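Local coordinates for putative carboxynorspermidine decarboxylase protein (Sinorhizobium meliloti, PDB 3MT1), which probably decarboxylates carboxynorspermidine and carboxyspermidine to norspermidine and spermidine with pyridoxal 5'-phosphate as cofactor, at residues 24-30 against 212-217. Numbering follows the deposited sequence.
Sequences VREKSGA and FSARLR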
loop_
_atom_site.group_PDB
_atom_site.type_symbol
_atom_site.label_atom_id
_atom_site.label_comp_id
_atom_site.label_asym_id
_atom_site.label_seq_id
_atom_site.Cartn_x
_atom_site.Cartn_y
_atom_site.Cartn_z
ATOM N N VAL B 24 -10.075 27.860 -16.739
ATOM C CA VAL B 24 -8.755 28.373 -16.410
ATOM C C VAL B 24 -7.831 28.391 -17.633
ATOM O O VAL B 24 -7.184 29.398 -17.893
ATOM C CB VAL B 24 -8.089 27.551 -15.292
ATOM C CG1 VAL B 24 -6.578 27.843 -15.224
ATOM C CG2 VAL B 24 -8.790 27.792 -13.952
ATOM N N ARG B 25 -7.776 27.287 -18.378
ATOM C CA ARG B 25 -6.941 27.205 -19.566
ATOM C C ARG B 25 -7.320 28.315 -20.555
ATOM O O ARG B 25 -6.470 28.926 -21.189
ATOM C CB ARG B 25 -7.118 25.849 -20.252
ATOM C CG ARG B 25 -6.770 24.688 -19.382
ATOM C CD ARG B 25 -6.995 23.312 -20.028
ATOM N NE ARG B 25 -6.679 23.247 -21.444
ATOM C CZ ARG B 25 -7.610 23.203 -22.397
ATOM N NH1 ARG B 25 -8.900 23.191 -22.072
ATOM N NH2 ARG B 25 -7.258 23.161 -23.675
ATOM N N GLU B 26 -8.611 28.566 -20.668
ATOM C CA GLU B 26 -9.137 29.515 -21.621
ATOM C C GLU B 26 -8.753 30.966 -21.198
ATOM O O GLU B 26 -8.213 31.747 -22.001
ATOM C CB GLU B 26 -10.654 29.285 -21.664
ATOM C CG GLU B 26 -11.461 30.098 -22.647
ATOM C CD GLU B 26 -12.953 30.110 -22.253
ATOM O OE1 GLU B 26 -13.383 29.183 -21.509
ATOM O OE2 GLU B 26 -13.692 31.027 -22.682
ATOM N N LYS B 27 -8.995 31.286 -19.924
ATOM C CA LYS B 27 -8.758 32.617 -19.361
ATOM C C LYS B 27 -7.287 32.940 -19.228
ATOM O O LYS B 27 -6.888 34.090 -19.416
ATOM C CB LYS B 27 -9.393 32.738 -17.978
ATOM C CG LYS B 27 -10.906 32.661 -17.945
ATOM C CD LYS B 27 -11.548 33.527 -19.003
ATOM C CE LYS B 27 -13.013 33.673 -18.730
ATOM N NZ LYS B 27 -13.749 34.295 -19.863
ATOM N N SER B 28 -6.485 31.922 -18.925
ATOM C CA SER B 28 -5.093 32.103 -18.577
ATOM C C SER B 28 -4.202 31.862 -19.755
ATOM O O SER B 28 -3.152 32.475 -19.843
ATOM C CB SER B 28 -4.675 31.130 -17.457
ATOM O OG SER B 28 -4.899 29.778 -17.841
ATOM N N GLY B 29 -4.588 30.936 -20.639
ATOM C CA GLY B 29 -3.680 30.420 -21.675
ATOM C C GLY B 29 -2.643 29.464 -21.095
ATOM O O GLY B 29 -1.691 29.059 -21.771
ATOM N N ALA B 30 -2.809 29.107 -19.826
ATOM C CA ALA B 30 -1.926 28.149 -19.191
ATOM C C ALA B 30 -2.415 26.767 -19.628
ATOM O O ALA B 30 -3.576 26.607 -20.024
ATOM C CB ALA B 30 -1.953 28.310 -17.686
ATOM N N PHE B 212 -7.164 34.245 -10.227
ATOM C CA PHE B 212 -6.074 33.277 -10.428
ATOM C C PHE B 212 -5.601 33.132 -11.893
ATOM O O PHE B 212 -4.397 33.035 -12.140
ATOM C CB PHE B 212 -6.525 31.940 -9.852
ATOM C CG PHE B 212 -5.668 30.782 -10.215
ATOM C CD1 PHE B 212 -4.471 30.547 -9.552
ATOM C CD2 PHE B 212 -6.089 29.873 -11.184
ATOM C CE1 PHE B 212 -3.689 29.442 -9.858
ATOM C CE2 PHE B 212 -5.307 28.772 -11.504
ATOM C CZ PHE B 212 -4.104 28.551 -10.829
ATOM N N SER B 213 -6.556 33.098 -12.829
ATOM C CA SER B 213 -6.283 33.165 -14.273
ATOM C C SER B 213 -5.539 34.429 -14.667
ATOM O O SER B 213 -4.624 34.388 -15.489
ATOM C CB SER B 213 -7.583 33.133 -15.073
ATOM O OG SER B 213 -8.180 31.846 -15.009
ATOM N N ALA B 214 -5.949 35.548 -14.074
ATOM C CA ALA B 214 -5.366 36.856 -14.367
ATOM C C ALA B 214 -3.937 36.930 -13.840
ATOM O O ALA B 214 -3.067 37.545 -14.445
ATOM C CB ALA B 214 -6.207 37.939 -13.752
ATOM N N ARG B 215 -3.701 36.291 -12.708
ATOM C CA ARG B 215 -2.370 36.248 -12.133
ATOM C C ARG B 215 -1.454 35.339 -12.978
ATOM O O ARG B 215 -0.255 35.615 -13.110
ATOM C CB ARG B 215 -2.443 35.789 -10.665
ATOM C CG ARG B 215 -1.101 35.666 -9.982
ATOM C CD ARG B 215 -0.436 37.039 -9.780
ATOM N NE ARG B 215 0.905 36.953 -9.175
ATOM C CZ ARG B 215 2.045 36.984 -9.869
ATOM N NH1 ARG B 215 2.028 37.082 -11.192
ATOM N NH2 ARG B 215 3.207 36.914 -9.243
ATOM N N LEU B 216 -2.032 34.266 -13.536
ATOM C CA LEU B 216 -1.335 33.378 -14.449
ATOM C C LEU B 216 -0.938 34.136 -15.720
ATOM O O LEU B 216 0.220 34.071 -16.155
ATOM C CB LEU B 216 -2.180 32.124 -14.758
ATOM C CG LEU B 216 -2.402 31.074 -13.630
ATOM C CD1 LEU B 216 -3.268 29.902 -14.036
ATOM C CD2 LEU B 216 -1.110 30.554 -13.086
ATOM N N ARG B 217 -1.887 34.887 -16.287
ATOM C CA ARG B 217 -1.619 35.706 -17.464
ATOM C C ARG B 217 -0.403 36.615 -17.275
ATOM O O ARG B 217 0.475 36.684 -18.141
ATOM C CB ARG B 217 -2.841 36.551 -17.835
ATOM C CG ARG B 217 -3.799 35.891 -18.824
ATOM C CD ARG B 217 -4.125 36.783 -20.035
ATOM N NE ARG B 217 -5.043 36.099 -20.946
ATOM C CZ ARG B 217 -4.677 35.258 -21.914
ATOM N NH1 ARG B 217 -3.399 34.984 -22.133
ATOM N NH2 ARG B 217 -5.592 34.671 -22.674
#
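Start at Phe212, whose ring packs against helix 11-28, with CE2 4.0 Å from Val24 CG1. One residue on, the CA of Ser213 lies 4.6 Å from that of Ser28, and its OG, hydrogen-bonded back to Val209 O in its own helix, packs 3.3 Å from Lys27 CB. Small serines on both sides let the axes of segments 24-28 and 212-217 approach to 8.6 Å, at 47°. Leu216 then points across, with CD1 4.1 Å from Val24 CG1 and 4.2 Å from Ala30 CB. Arg217 lays its guanidinium over the helix end, where Ser28 O lies over one face; NE is 3.1 Å from Lys27 O, at too poor an angle for a hydrogen bond. Here the chain turns at Gly29, with positive phi, and Ser28 OG accepts from Ala30 N in an ST turn. This is neighbour packing around a TIM barrel: helix 209-223, flanked by helix 170-190, meets the helix leading into first strand 31-35, with Ala30 on Ile227 and Leu216 on Leu229 of last strand 226-229.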